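Long-range contacts in vanadium-dependent bromoperoxidase (Corallina officinalis, PDB 1QHB), which catalyses the vanadate-dependent halogenation of organic substrates, using hydrogen peroxide and bromide, as a dodecamer with one calcium ion per subunit: residues A[167-172]-A[321-326]; A[37-42]-A[148-153]; A[496-501]-A[584-589]. All coordinates share one frame; numbering follows the deposited sequence.

Contact 1 (A[167-172]-A[321-326])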
ATOM      1  N   LEU A 167       0.271 -19.948  62.537  1.00 14.56           N
ATOM      2  CA  LEU A 167       0.549 -20.435  63.897  1.00 16.95           C
ATOM      3  C   LEU A 167       1.986 -20.885  64.015  1.00 17.77           C
ATOM      4  O   LEU A 167       2.578 -20.825  65.100  1.00 18.13           O
ATOM      5  CB  LEU A 167      -0.397 -21.592  64.237  1.00 15.60           C
ATOM      6  CG  LEU A 167      -1.890 -21.301  64.287  1.00 18.43           C
ATOM      7  CD1 LEU A 167      -2.701 -22.591  64.263  1.00 14.39           C
ATOM      8  CD2 LEU A 167      -2.236 -20.488  65.535  1.00 16.82           C
ATOM      9  N   GLY A 168       2.616 -21.359  62.907  1.00 15.70           N
ATOM     10  CA  GLY A 168       4.011 -21.791  62.986  1.00 12.91           C
ATOM     11  C   GLY A 168       4.968 -20.676  62.571  1.00 14.55           C
ATOM     12  O   GLY A 168       6.127 -21.020  62.253  1.00 14.26           O
ATOM     13  N   ARG A 169       4.602 -19.394  62.627  1.00 12.83           N
ATOM     14  CA  ARG A 169       5.495 -18.344  62.153  1.00 12.79           C
ATOM     15  C   ARG A 169       6.823 -18.243  62.865  1.00 17.00           C
ATOM     16  O   ARG A 169       7.795 -17.737  62.299  1.00 15.46           O
ATOM     17  CB  ARG A 169       4.835 -16.952  62.238  1.00 16.11           C
ATOM     18  CG  ARG A 169       4.493 -16.272  60.926  1.00 17.52           C
ATOM     19  CD  ARG A 169       3.532 -15.104  60.940  1.00 11.81           C
ATOM     20  NE  ARG A 169       2.577 -15.327  59.768  1.00 13.50           N
ATOM     21  CZ  ARG A 169       1.370 -14.810  59.812  1.00 13.91           C
ATOM     22  NH1 ARG A 169       0.969 -14.112  60.884  1.00  7.50           N
ATOM     23  NH2 ARG A 169       0.518 -14.955  58.804  1.00 13.02           N
ATOM     24  N   ASP A 170       6.905 -18.592  64.155  1.00 16.43           N
ATOM     25  CA  ASP A 170       8.148 -18.405  64.894  1.00 15.80           C
ATOM     26  C   ASP A 170       8.935 -19.692  65.014  1.00 14.36           C
ATOM     27  O   ASP A 170       9.962 -19.758  65.663  1.00 20.36           O
ATOM     28  CB  ASP A 170       7.866 -17.689  66.218  1.00 13.89           C
ATOM     29  CG  ASP A 170       7.398 -16.277  65.886  1.00 16.66           C
ATOM     30  OD1 ASP A 170       8.181 -15.500  65.281  1.00 13.94           O
ATOM     31  OD2 ASP A 170       6.239 -15.981  66.178  1.00 15.05           O
ATOM     32  N   ILE A 171       8.621 -20.698  64.242  1.00 16.33           N
ATOM     33  CA  ILE A 171       9.356 -21.938  64.109  1.00 15.08           C
ATOM     34  C   ILE A 171      10.535 -21.711  63.171  1.00 18.27           C
ATOM     35  O   ILE A 171      10.395 -21.060  62.121  1.00 17.90           O
ATOM     36  CB  ILE A 171       8.415 -23.009  63.533  1.00 18.78           C
ATOM     37  CG1 ILE A 171       7.429 -23.409  64.647  1.00 20.99           C
ATOM     38  CG2 ILE A 171       9.169 -24.239  63.068  1.00 18.19           C
ATOM     39  CD1 ILE A 171       6.412 -24.452  64.257  1.00 23.73           C
ATOM     40  N   GLU A 172      11.698 -22.284  63.498  1.00 13.45           N
ATOM     41  CA  GLU A 172      12.871 -22.180  62.693  1.00 13.10           C
ATOM     42  C   GLU A 172      12.925 -23.196  61.569  1.00 15.30           C
ATOM     43  O   GLU A 172      12.732 -24.383  61.805  1.00 12.83           O
ATOM     44  CB  GLU A 172      14.172 -22.374  63.528  1.00 12.92           C
ATOM     45  CG  GLU A 172      14.229 -21.330  64.626  1.00 17.87           C
ATOM     46  CD  GLU A 172      15.499 -21.350  65.444  1.00 23.34           C
ATOM     47  OE1 GLU A 172      16.506 -21.984  65.086  1.00 25.22           O
ATOM     48  OE2 GLU A 172      15.522 -20.652  66.471  1.00 31.32           O
ATOM     49  N   ARG A 321      16.017 -17.124  59.730  1.00 15.38           N
ATOM     50  CA  ARG A 321      15.881 -18.224  60.681  1.00 13.50           C
ATOM     51  C   ARG A 321      14.507 -18.818  60.828  1.00 13.46           C
ATOM     52  O   ARG A 321      14.287 -20.033  60.894  1.00 11.91           O
ATOM     53  CB  ARG A 321      16.243 -17.517  62.032  1.00 15.31           C
ATOM     54  CG  ARG A 321      17.009 -18.378  62.971  1.00 17.86           C
ATOM     55  CD  ARG A 321      17.640 -17.629  64.166  1.00 21.93           C
ATOM     56  NE  ARG A 321      18.187 -18.708  65.002  1.00 16.12           N
ATOM     57  CZ  ARG A 321      19.350 -19.310  64.708  1.00 19.50           C
ATOM     58  NH1 ARG A 321      20.210 -18.977  63.729  1.00 13.42           N
ATOM     59  NH2 ARG A 321      19.669 -20.317  65.537  1.00 18.65           N
ATOM     60  N   THR A 322      13.509 -17.926  60.978  1.00 10.51           N
ATOM     61  CA  THR A 322      12.155 -18.384  61.183  1.00 11.59           C
ATOM     62  C   THR A 322      11.294 -18.076  59.957  1.00 14.62           C
ATOM     63  O   THR A 322      11.659 -17.259  59.113  1.00 12.98           O
ATOM     64  CB  THR A 322      11.490 -17.711  62.394  1.00 10.39           C
ATOM     65  OG1 THR A 322      11.604 -16.280  62.245  1.00 10.06           O
ATOM     66  CG2 THR A 322      12.241 -17.997  63.705  1.00  8.02           C
ATOM     67  N   ILE A 323      10.132 -18.716  59.907  1.00 13.94           N
ATOM     68  CA  ILE A 323       9.127 -18.399  58.890  1.00 14.07           C
ATOM     69  C   ILE A 323       8.838 -16.905  58.894  1.00 14.51           C
ATOM     70  O   ILE A 323       8.797 -16.291  57.827  1.00 14.04           O
ATOM     71  CB  ILE A 323       7.872 -19.234  59.174  1.00 13.32           C
ATOM     72  CG1 ILE A 323       8.212 -20.681  58.762  1.00 14.58           C
ATOM     73  CG2 ILE A 323       6.648 -18.727  58.430  1.00  8.91           C
ATOM     74  CD1 ILE A 323       7.096 -21.641  59.026  1.00 14.89           C
ATOM     75  N   ARG A 324       8.812 -16.263  60.062  1.00 11.78           N
ATOM     76  CA  ARG A 324       8.520 -14.837  60.172  1.00 11.06           C
ATOM     77  C   ARG A 324       9.591 -14.051  59.453  1.00 13.02           C
ATOM     78  O   ARG A 324       9.271 -13.044  58.773  1.00 13.88           O
ATOM     79  CB  ARG A 324       8.393 -14.403  61.641  1.00  8.85           C
ATOM     80  CG  ARG A 324       7.839 -12.984  61.823  1.00 10.35           C
ATOM     81  CD  ARG A 324       7.629 -12.591  63.292  1.00 12.84           C
ATOM     82  NE  ARG A 324       6.647 -13.470  63.989  1.00 11.23           N
ATOM     83  CZ  ARG A 324       5.333 -13.357  63.859  1.00 16.62           C
ATOM     84  NH1 ARG A 324       4.802 -12.416  63.072  1.00 12.30           N
ATOM     85  NH2 ARG A 324       4.505 -14.176  64.502  1.00 10.25           N
ATOM     86  N   ASP A 325      10.867 -14.409  59.595  1.00  9.30           N
ATOM     87  CA  ASP A 325      11.902 -13.650  58.904  1.00 12.62           C
ATOM     88  C   ASP A 325      11.712 -13.694  57.382  1.00 12.12           C
ATOM     89  O   ASP A 325      12.163 -12.749  56.724  1.00 13.02           O
ATOM     90  CB  ASP A 325      13.283 -14.157  59.264  1.00 10.63           C
ATOM     91  CG  ASP A 325      13.655 -14.014  60.744  1.00 18.54           C
ATOM     92  OD1 ASP A 325      13.072 -13.199  61.450  1.00  9.38           O
ATOM     93  OD2 ASP A 325      14.581 -14.749  61.185  1.00 14.20           O
ATOM     94  N   LEU A 326      11.266 -14.794  56.787  1.00  9.41           N
ATOM     95  CA  LEU A 326      11.057 -14.839  55.345  1.00 12.12           C
ATOM     96  C   LEU A 326       9.899 -13.915  55.042  1.00 11.85           C
ATOM     97  O   LEU A 326       9.988 -13.122  54.111  1.00 12.10           O
ATOM     98  CB  LEU A 326      10.829 -16.278  54.839  1.00 12.06           C
ATOM     99  CG  LEU A 326      10.767 -16.431  53.328  1.00 17.13           C
ATOM    100  CD1 LEU A 326      12.019 -15.844  52.664  1.00  9.73           C
ATOM    101  CD2 LEU A 326      10.517 -17.872  52.895  1.00 10.57           C
TER
HETATM  102  O   HOH W   1      10.631 -15.157  64.548  1.00 20.15           O
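Asp170 and Arg324 form a side-on, two-nitrogen salt bridge. It joins a type I beta turn, Gly168 to Ile171, to the capped start of helix 323-332. Arg324 NE meets Asp170 OD1 at 2.9 Å, and Arg324 NH2 meets Asp170 OD2 at 3.0 Å. Both oxygens are approached on their syn side, and they lie close to the guanidinium plane. The carboxylate is turned only 27° from that plane. The Arg324 chain has CG anti to the backbone N (chi1 -169°) and bends at chi3, which lays its guanidinium against the turn. Arg169 crosses over one face of this group, its CB 3.6 Å from Arg324 NH2.

Backbone bonds tie the helix start to the turn. Arg324 N donates to Arg169 O at 2.9 Å, and Ile323 N donates to Ile171 O at 3.2 Å. Thr322 and Asp325 form a capping box at the helix start, though both of its bonds are weak.

Further out, Asp290 pairs with both Arg324 and Arg169, and Gly288 N bonds to Asp170 OD2. Arg169 also bonds to the carbonyls of Met547 and Pro468. Its side chain is about 10 Å from that of Arg545, a residue of the vanadate-binding site. One water links Asp170 to the cap: it donates to Asp170 OD1 at 2.6 Å and lies 2.7 Å from Thr322 OG1.

Contact 2 (A[37-42]-A[148-153]); sequences NGEELL and PVLTSP
Glu39 reaches across to the backbone of Leu150 and makes the tight part of this contact. Its OE2 accepts from Leu150 N at 2.6 Å, and the N-H points almost straight at it (174°). The donor comes on the syn side of the carboxylate, somewhat out of its plane. The same oxygen lies 3.3 Å from Leu150 CB, so the start of that side chain packs beside the bond. Glu39 is extended beyond CG, which carries the carboxylate to the far segment. Tyr43 OH is a second partner of OE2.

The receiving segment is a type I beta turn, Val149 to Ser152. Val149 O takes both the N and the OG of Ser152. Ser152 OG also caps helix 153-167 by accepting from Leu155 N. On the other segment, Asn37 OD1 accepts from Glu39 N at 3.1 Å in an Asx turn. Asn37 ND2 also donates to Glu39 OE1, from above the carboxylate plane, and bonds to Ala147 O.

The rest is looser. The two loops come no nearer than 6.7 Å between the CA atoms of Asn37 and Val149. The partly exposed Asn37 and Val149 slide past each other in opposite directions, with Val149 CG1 3.7 Å from Asn37 CG. A water bridges the segments, donating to Glu39 OE1 and, at 2.8 Å, to Pro148 O. Beyond this contact, Leu41 and Leu42 pack on Asn585 and Asn503 of a neighbouring subunit.

The buried carboxylate of Glu39 thus has donors at both oxygens. This is consistent with an ionised glutamate whose charge is offset by hydrogen bonds to a peptide N-H, an amide and a water, with Tyr43 OH as a further partner.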
ATOM      1  N   ASN A  37     -13.502 -17.080  37.506  1.00 12.52           N
ATOM      2  CA  ASN A  37     -14.218 -18.200  38.101  1.00 13.12           C
ATOM      3  C   ASN A  37     -15.718 -18.016  38.305  1.00 16.58           C
ATOM      4  O   ASN A  37     -16.324 -19.012  38.708  1.00 14.09           O
ATOM      5  CB  ASN A  37     -13.515 -18.612  39.426  1.00  8.84           C
ATOM      6  CG  ASN A  37     -13.684 -17.621  40.557  1.00 11.22           C
ATOM      7  OD1 ASN A  37     -14.502 -16.698  40.524  1.00 12.51           O
ATOM      8  ND2 ASN A  37     -12.943 -17.799  41.635  1.00  9.53           N
ATOM      9  N   GLY A  38     -16.323 -16.856  38.016  1.00 14.48           N
ATOM     10  CA  GLY A  38     -17.760 -16.709  38.091  1.00 12.75           C
ATOM     11  C   GLY A  38     -18.348 -16.221  39.402  1.00 17.09           C
ATOM     12  O   GLY A  38     -19.527 -15.895  39.522  1.00 14.99           O
ATOM     13  N   GLU A  39     -17.523 -16.067  40.437  1.00 15.58           N
ATOM     14  CA  GLU A  39     -17.956 -15.744  41.780  1.00 15.28           C
ATOM     15  C   GLU A  39     -18.447 -14.331  41.952  1.00 13.36           C
ATOM     16  O   GLU A  39     -19.294 -14.024  42.798  1.00 17.09           O
ATOM     17  CB  GLU A  39     -16.795 -15.885  42.781  1.00 19.53           C
ATOM     18  CG  GLU A  39     -16.854 -17.256  43.423  1.00 17.60           C
ATOM     19  CD  GLU A  39     -15.707 -17.454  44.398  1.00 18.30           C
ATOM     20  OE1 GLU A  39     -14.627 -16.901  44.185  1.00 13.59           O
ATOM     21  OE2 GLU A  39     -15.993 -18.209  45.337  1.00 17.11           O
ATOM     22  N   GLU A  40     -17.849 -13.457  41.153  1.00 11.98           N
ATOM     23  CA  GLU A  40     -18.087 -12.050  41.320  1.00 11.06           C
ATOM     24  C   GLU A  40     -19.530 -11.666  41.579  1.00 13.09           C
ATOM     25  O   GLU A  40     -19.808 -10.829  42.460  1.00 13.87           O
ATOM     26  CB  GLU A  40     -17.480 -11.303  40.146  1.00 10.55           C
ATOM     27  CG  GLU A  40     -17.481  -9.801  40.385  1.00 10.15           C
ATOM     28  CD  GLU A  40     -16.433  -9.032  39.652  1.00 18.07           C
ATOM     29  OE1 GLU A  40     -15.218  -9.205  39.930  1.00 16.85           O
ATOM     30  OE2 GLU A  40     -16.814  -8.192  38.791  1.00 11.66           O
ATOM     31  N   LEU A  41     -20.435 -12.093  40.726  1.00  9.36           N
ATOM     32  CA  LEU A  41     -21.832 -11.730  40.844  1.00 12.46           C
ATOM     33  C   LEU A  41     -22.676 -12.879  41.353  1.00 12.66           C
ATOM     34  O   LEU A  41     -23.892 -12.648  41.405  1.00 14.69           O
ATOM     35  CB  LEU A  41     -22.433 -11.342  39.465  1.00 12.22           C
ATOM     36  CG  LEU A  41     -21.797 -10.113  38.820  1.00 18.57           C
ATOM     37  CD1 LEU A  41     -22.302  -9.946  37.393  1.00 14.89           C
ATOM     38  CD2 LEU A  41     -22.086  -8.885  39.668  1.00 16.72           C
ATOM     39  N   LEU A  42     -22.027 -14.002  41.648  1.00 11.92           N
ATOM     40  CA  LEU A  42     -22.776 -15.158  42.153  1.00 13.80           C
ATOM     41  C   LEU A  42     -23.411 -14.891  43.510  1.00 14.27           C
ATOM     42  O   LEU A  42     -24.607 -15.151  43.673  1.00 15.01           O
ATOM     43  CB  LEU A  42     -21.841 -16.392  42.195  1.00  8.07           C
ATOM     44  CG  LEU A  42     -22.424 -17.723  42.693  1.00 20.88           C
ATOM     45  CD1 LEU A  42     -23.574 -18.219  41.841  1.00 12.14           C
ATOM     46  CD2 LEU A  42     -21.371 -18.823  42.788  1.00 12.41           C
ATOM     47  N   PRO A 148      -9.526 -20.591  42.289  1.00 14.31           N
ATOM     48  CA  PRO A 148     -10.344 -21.487  43.099  1.00 13.02           C
ATOM     49  C   PRO A 148     -11.556 -20.741  43.675  1.00 14.11           C
ATOM     50  O   PRO A 148     -11.392 -19.573  44.010  1.00 11.15           O
ATOM     51  CB  PRO A 148      -9.423 -21.868  44.270  1.00 10.15           C
ATOM     52  CG  PRO A 148      -8.055 -21.691  43.734  1.00 12.37           C
ATOM     53  CD  PRO A 148      -8.115 -20.492  42.797  1.00 10.81           C
ATOM     54  N   VAL A 149     -12.719 -21.361  43.785  1.00 13.63           N
ATOM     55  CA  VAL A 149     -13.894 -20.713  44.348  1.00 14.42           C
ATOM     56  C   VAL A 149     -13.970 -20.996  45.847  1.00 15.23           C
ATOM     57  O   VAL A 149     -13.376 -21.965  46.366  1.00 14.14           O
ATOM     58  CB  VAL A 149     -15.235 -21.080  43.686  1.00 15.42           C
ATOM     59  CG1 VAL A 149     -15.241 -20.582  42.230  1.00 12.16           C
ATOM     60  CG2 VAL A 149     -15.506 -22.569  43.682  1.00  6.45           C
ATOM     61  N   LEU A 150     -14.719 -20.152  46.559  1.00 13.01           N
ATOM     62  CA  LEU A 150     -14.821 -20.176  47.997  1.00 17.00           C
ATOM     63  C   LEU A 150     -15.314 -21.479  48.564  1.00 18.31           C
ATOM     64  O   LEU A 150     -14.924 -21.857  49.680  1.00 22.22           O
ATOM     65  CB  LEU A 150     -15.729 -19.077  48.543  1.00 16.67           C
ATOM     66  CG  LEU A 150     -15.247 -17.646  48.694  1.00 24.13           C
ATOM     67  CD1 LEU A 150     -16.383 -16.796  49.265  1.00 21.45           C
ATOM     68  CD2 LEU A 150     -14.026 -17.560  49.589  1.00 20.23           C
ATOM     69  N   THR A 151     -16.120 -22.210  47.819  1.00 17.87           N
ATOM     70  CA  THR A 151     -16.690 -23.471  48.268  1.00 15.26           C
ATOM     71  C   THR A 151     -15.921 -24.646  47.755  1.00 19.13           C
ATOM     72  O   THR A 151     -16.465 -25.775  47.780  1.00 22.63           O
ATOM     73  CB  THR A 151     -18.149 -23.523  47.732  1.00 23.37           C
ATOM     74  OG1 THR A 151     -18.058 -23.271  46.304  1.00 25.22           O
ATOM     75  CG2 THR A 151     -19.007 -22.370  48.312  1.00 16.22           C
ATOM     76  N   SER A 152     -14.695 -24.461  47.241  1.00 18.89           N
ATOM     77  CA  SER A 152     -14.006 -25.637  46.677  1.00 15.67           C
ATOM     78  C   SER A 152     -13.067 -26.275  47.665  1.00 17.69           C
ATOM     79  O   SER A 152     -12.464 -25.647  48.558  1.00 17.58           O
ATOM     80  CB  SER A 152     -13.193 -25.228  45.437  1.00  9.99           C
ATOM     81  OG  SER A 152     -12.167 -24.297  45.784  1.00 13.14           O
ATOM     82  N   PRO A 153     -12.780 -27.553  47.434  1.00 19.44           N
ATOM     83  CA  PRO A 153     -11.793 -28.299  48.231  1.00 18.14           C
ATOM     84  C   PRO A 153     -10.463 -27.566  48.171  1.00 17.04           C
ATOM     85  O   PRO A 153      -9.745 -27.396  49.170  1.00 17.22           O
ATOM     86  CB  PRO A 153     -11.698 -29.644  47.519  1.00 19.54           C
ATOM     87  CG  PRO A 153     -13.044 -29.798  46.876  1.00 21.06           C
ATOM     88  CD  PRO A 153     -13.406 -28.401  46.390  1.00 19.05           C
TER
HETATM   89  O   HOH W   2     -12.145 -17.591  45.854  1.00 28.53           O

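Contact 3 (A[496-501]-A[584-589]); sequences LKAFFD and FNLPKF
Lys497 starts with CG anti to its carbonyl carbon (chi1 -63°) and bends at chi3 (-68°), which brings NZ to Pro587 O at 3.0 Å. Phe584 likewise has CG anti to its carbonyl carbon, and its ring reaches Ala498 and Phe499. The motif is the last turn of helix 484-499 packed against strand 585-587, which pairs antiparallel with strand 593-595 in the C-terminal hairpin. The same helix begins at Gly484 and His485, residues of the vanadate site.

The Lys497 bond runs nearly straight out from the Pro587 carbonyl. NZ also bonds to Asn535 OD1 and to a water that donates to Lys588 O. Phe589 CE1 lies 3.4 Å from NZ, and the ring is met obliquely.

Ala498 sits where the backbones are nearest, 4.5 Å between the CA atoms of Ala498 and Leu586. Its CB touches Phe584 CD1 at 3.9 Å and Leu586 CB at 4.2 Å. The rings of Phe499 and Phe584 meet obliquely, with planes at 47° and Phe499 CD2 3.5 Å from Phe584 CE1. Leu357 touches both side chains, while His378 meets Phe499 edge-to-face.

A neighbouring subunit adds to this region: its Arg44 makes a salt bridge with Asp501. Within the chain, Ala498 O lies at the edge of the Phe584 ring, 3.5 Å from CD1.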
ATOM      1  N   LEU A 496      17.702 -15.529  34.258  1.00  9.05           N
ATOM      2  CA  LEU A 496      18.936 -16.072  34.808  1.00 10.92           C
ATOM      3  C   LEU A 496      19.160 -17.525  34.368  1.00  8.93           C
ATOM      4  O   LEU A 496      20.311 -17.879  34.139  1.00 13.03           O
ATOM      5  CB  LEU A 496      18.908 -15.996  36.345  1.00  8.89           C
ATOM      6  CG  LEU A 496      18.893 -14.594  36.964  1.00 10.93           C
ATOM      7  CD1 LEU A 496      18.681 -14.703  38.484  1.00  8.33           C
ATOM      8  CD2 LEU A 496      20.158 -13.838  36.639  1.00  8.40           C
ATOM      9  N   LYS A 497      18.125 -18.373  34.306  1.00  8.93           N
ATOM     10  CA  LYS A 497      18.424 -19.761  33.888  1.00  9.86           C
ATOM     11  C   LYS A 497      18.774 -19.766  32.395  1.00 11.77           C
ATOM     12  O   LYS A 497      19.527 -20.621  32.013  1.00 10.64           O
ATOM     13  CB  LYS A 497      17.286 -20.714  34.145  1.00  8.28           C
ATOM     14  CG  LYS A 497      16.845 -20.964  35.580  1.00  7.29           C
ATOM     15  CD  LYS A 497      15.755 -21.992  35.665  1.00  8.28           C
ATOM     16  CE  LYS A 497      14.475 -21.481  35.050  1.00  8.89           C
ATOM     17  NZ  LYS A 497      13.253 -22.287  35.331  1.00  8.41           N
ATOM     18  N   ALA A 498      18.326 -18.872  31.531  1.00  8.45           N
ATOM     19  CA  ALA A 498      18.695 -18.789  30.150  1.00  9.80           C
ATOM     20  C   ALA A 498      20.144 -18.292  30.040  1.00  9.53           C
ATOM     21  O   ALA A 498      20.872 -18.738  29.150  1.00 12.83           O
ATOM     22  CB  ALA A 498      17.837 -17.773  29.371  1.00  7.41           C
ATOM     23  N   PHE A 499      20.502 -17.302  30.849  1.00 11.70           N
ATOM     24  CA  PHE A 499      21.791 -16.669  30.637  1.00 11.02           C
ATOM     25  C   PHE A 499      22.970 -17.427  31.221  1.00 13.87           C
ATOM     26  O   PHE A 499      24.097 -17.273  30.723  1.00 12.04           O
ATOM     27  CB  PHE A 499      21.699 -15.276  31.294  1.00  8.26           C
ATOM     28  CG  PHE A 499      22.429 -14.262  30.472  1.00 19.43           C
ATOM     29  CD1 PHE A 499      23.801 -14.172  30.527  1.00 25.36           C
ATOM     30  CD2 PHE A 499      21.730 -13.436  29.639  1.00 22.46           C
ATOM     31  CE1 PHE A 499      24.464 -13.228  29.756  1.00 26.59           C
ATOM     32  CE2 PHE A 499      22.373 -12.525  28.834  1.00 19.05           C
ATOM     33  CZ  PHE A 499      23.740 -12.418  28.908  1.00 25.48           C
ATOM     34  N   PHE A 500      22.742 -18.137  32.305  1.00 12.29           N
ATOM     35  CA  PHE A 500      23.818 -18.851  33.005  1.00 14.27           C
ATOM     36  C   PHE A 500      23.771 -20.331  32.630  1.00 16.44           C
ATOM     37  O   PHE A 500      22.779 -20.745  31.997  1.00 14.08           O
ATOM     38  CB  PHE A 500      23.770 -18.773  34.543  1.00  9.43           C
ATOM     39  CG  PHE A 500      24.311 -17.476  35.070  1.00 12.51           C
ATOM     40  CD1 PHE A 500      25.646 -17.285  35.355  1.00  7.61           C
ATOM     41  CD2 PHE A 500      23.429 -16.413  35.285  1.00  8.63           C
ATOM     42  CE1 PHE A 500      26.102 -16.063  35.814  1.00 12.22           C
ATOM     43  CE2 PHE A 500      23.895 -15.193  35.717  1.00 10.43           C
ATOM     44  CZ  PHE A 500      25.236 -15.004  36.010  1.00 11.11           C
ATOM     45  N   ASP A 501      24.820 -21.090  32.901  1.00 12.37           N
ATOM     46  CA  ASP A 501      24.809 -22.536  32.584  1.00 14.60           C
ATOM     47  C   ASP A 501      23.969 -23.123  33.701  1.00 15.70           C
ATOM     48  O   ASP A 501      24.532 -23.402  34.817  1.00 14.22           O
ATOM     49  CB  ASP A 501      26.239 -23.084  32.612  1.00 12.41           C
ATOM     50  CG  ASP A 501      26.385 -24.510  32.170  1.00 19.67           C
ATOM     51  OD1 ASP A 501      25.386 -25.202  31.910  1.00 16.76           O
ATOM     52  OD2 ASP A 501      27.518 -25.027  32.044  1.00 18.01           O
ATOM     53  N   PHE A 584      19.700 -18.931  23.415  1.00 15.32           N
ATOM     54  CA  PHE A 584      19.599 -19.153  24.856  1.00 14.05           C
ATOM     55  C   PHE A 584      18.942 -20.530  24.993  1.00 16.21           C
ATOM     56  O   PHE A 584      17.945 -20.874  24.373  1.00 15.63           O
ATOM     57  CB  PHE A 584      18.717 -18.111  25.511  1.00  9.45           C
ATOM     58  CG  PHE A 584      19.266 -16.722  25.594  1.00 16.76           C
ATOM     59  CD1 PHE A 584      20.215 -16.456  26.583  1.00 13.43           C
ATOM     60  CD2 PHE A 584      18.855 -15.718  24.737  1.00 14.36           C
ATOM     61  CE1 PHE A 584      20.727 -15.173  26.742  1.00 17.99           C
ATOM     62  CE2 PHE A 584      19.416 -14.441  24.881  1.00 16.87           C
ATOM     63  CZ  PHE A 584      20.323 -14.192  25.884  1.00 16.96           C
ATOM     64  N   ASN A 585      19.572 -21.336  25.819  1.00 13.37           N
ATOM     65  CA  ASN A 585      19.082 -22.647  26.211  1.00 15.21           C
ATOM     66  C   ASN A 585      18.263 -22.428  27.489  1.00 15.72           C
ATOM     67  O   ASN A 585      18.911 -22.028  28.450  1.00 16.65           O
ATOM     68  CB  ASN A 585      20.215 -23.638  26.449  1.00 14.11           C
ATOM     69  CG  ASN A 585      19.659 -24.988  26.876  1.00 24.12           C
ATOM     70  OD1 ASN A 585      19.605 -25.919  26.083  1.00 25.78           O
ATOM     71  ND2 ASN A 585      19.239 -25.063  28.130  1.00 22.87           N
ATOM     72  N   LEU A 586      16.944 -22.615  27.495  1.00 13.02           N
ATOM     73  CA  LEU A 586      16.204 -22.316  28.728  1.00  9.73           C
ATOM     74  C   LEU A 586      15.359 -23.445  29.278  1.00 11.65           C
ATOM     75  O   LEU A 586      14.352 -23.881  28.700  1.00 15.47           O
ATOM     76  CB  LEU A 586      15.329 -21.078  28.494  1.00 12.00           C
ATOM     77  CG  LEU A 586      14.158 -20.787  29.448  1.00 17.79           C
ATOM     78  CD1 LEU A 586      14.675 -20.533  30.850  1.00 17.74           C
ATOM     79  CD2 LEU A 586      13.375 -19.605  28.932  1.00 21.39           C
ATOM     80  N   PRO A 587      15.722 -23.922  30.459  1.00 12.14           N
ATOM     81  CA  PRO A 587      14.985 -24.995  31.121  1.00 11.17           C
ATOM     82  C   PRO A 587      13.728 -24.385  31.706  1.00 12.95           C
ATOM     83  O   PRO A 587      13.838 -23.637  32.690  1.00 11.48           O
ATOM     84  CB  PRO A 587      15.915 -25.513  32.200  1.00 11.63           C
ATOM     85  CG  PRO A 587      17.064 -24.595  32.302  1.00 11.60           C
ATOM     86  CD  PRO A 587      16.970 -23.585  31.187  1.00 12.28           C
ATOM     87  N   LYS A 588      12.542 -24.728  31.209  1.00 10.11           N
ATOM     88  CA  LYS A 588      11.320 -24.134  31.742  1.00  8.68           C
ATOM     89  C   LYS A 588      10.877 -24.748  33.055  1.00 10.57           C
ATOM     90  O   LYS A 588      11.352 -25.810  33.468  1.00 10.81           O
ATOM     91  CB  LYS A 588      10.202 -24.238  30.701  1.00  8.49           C
ATOM     92  CG  LYS A 588      10.546 -23.479  29.401  1.00  9.02           C
ATOM     93  CD  LYS A 588       9.530 -23.770  28.310  1.00 18.15           C
ATOM     94  CE  LYS A 588       8.105 -23.404  28.764  1.00 16.30           C
ATOM     95  NZ  LYS A 588       7.106 -23.931  27.808  1.00 27.76           N
ATOM     96  N   PHE A 589       9.885 -24.145  33.738  1.00  8.04           N
ATOM     97  CA  PHE A 589       9.347 -24.731  34.952  1.00  9.53           C
ATOM     98  C   PHE A 589       8.681 -26.086  34.701  1.00 13.82           C
ATOM     99  O   PHE A 589       8.488 -26.851  35.642  1.00 13.95           O
ATOM    100  CB  PHE A 589       8.321 -23.816  35.609  1.00  6.25           C
ATOM    101  CG  PHE A 589       8.896 -22.506  36.115  1.00  8.20           C
ATOM    102  CD1 PHE A 589      10.064 -22.460  36.810  1.00  7.26           C
ATOM    103  CD2 PHE A 589       8.222 -21.325  35.878  1.00  8.72           C
ATOM    104  CE1 PHE A 589      10.599 -21.267  37.259  1.00 11.81           C
ATOM    105  CE2 PHE A 589       8.732 -20.134  36.320  1.00  8.91           C
ATOM    106  CZ  PHE A 589       9.932 -20.095  37.025  1.00 11.20           C
TER
HETATM  107  O   HOH W   3      21.078 -22.175  30.126  1.00 14.34           O
HETATM  108  O   HOH W   4      13.475 -25.402  35.567  1.00 15.75           O

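How the contacts relate
The three contacts are separate, with nearest atoms about 16 to 18 Å apart, and they follow one another along the chain. Contacts 1 and 2 sit at opposite ends of helix 153-167: contact 2 at its capped start, contact 1 where it runs out. Contact 3 joins other elements, the end of helix 484-499 and the C-terminal strand 585-587. Contacts 2 and 3 are buried within the dodecamer, and contact 1 is partly buried. Contact 1 rests on a salt bridge and backbone bonds, contact 2 on one carboxylate, and contact 3 on apolar packing with one lysine bond. Segments 37-42 and 584-589 also meet between subunits.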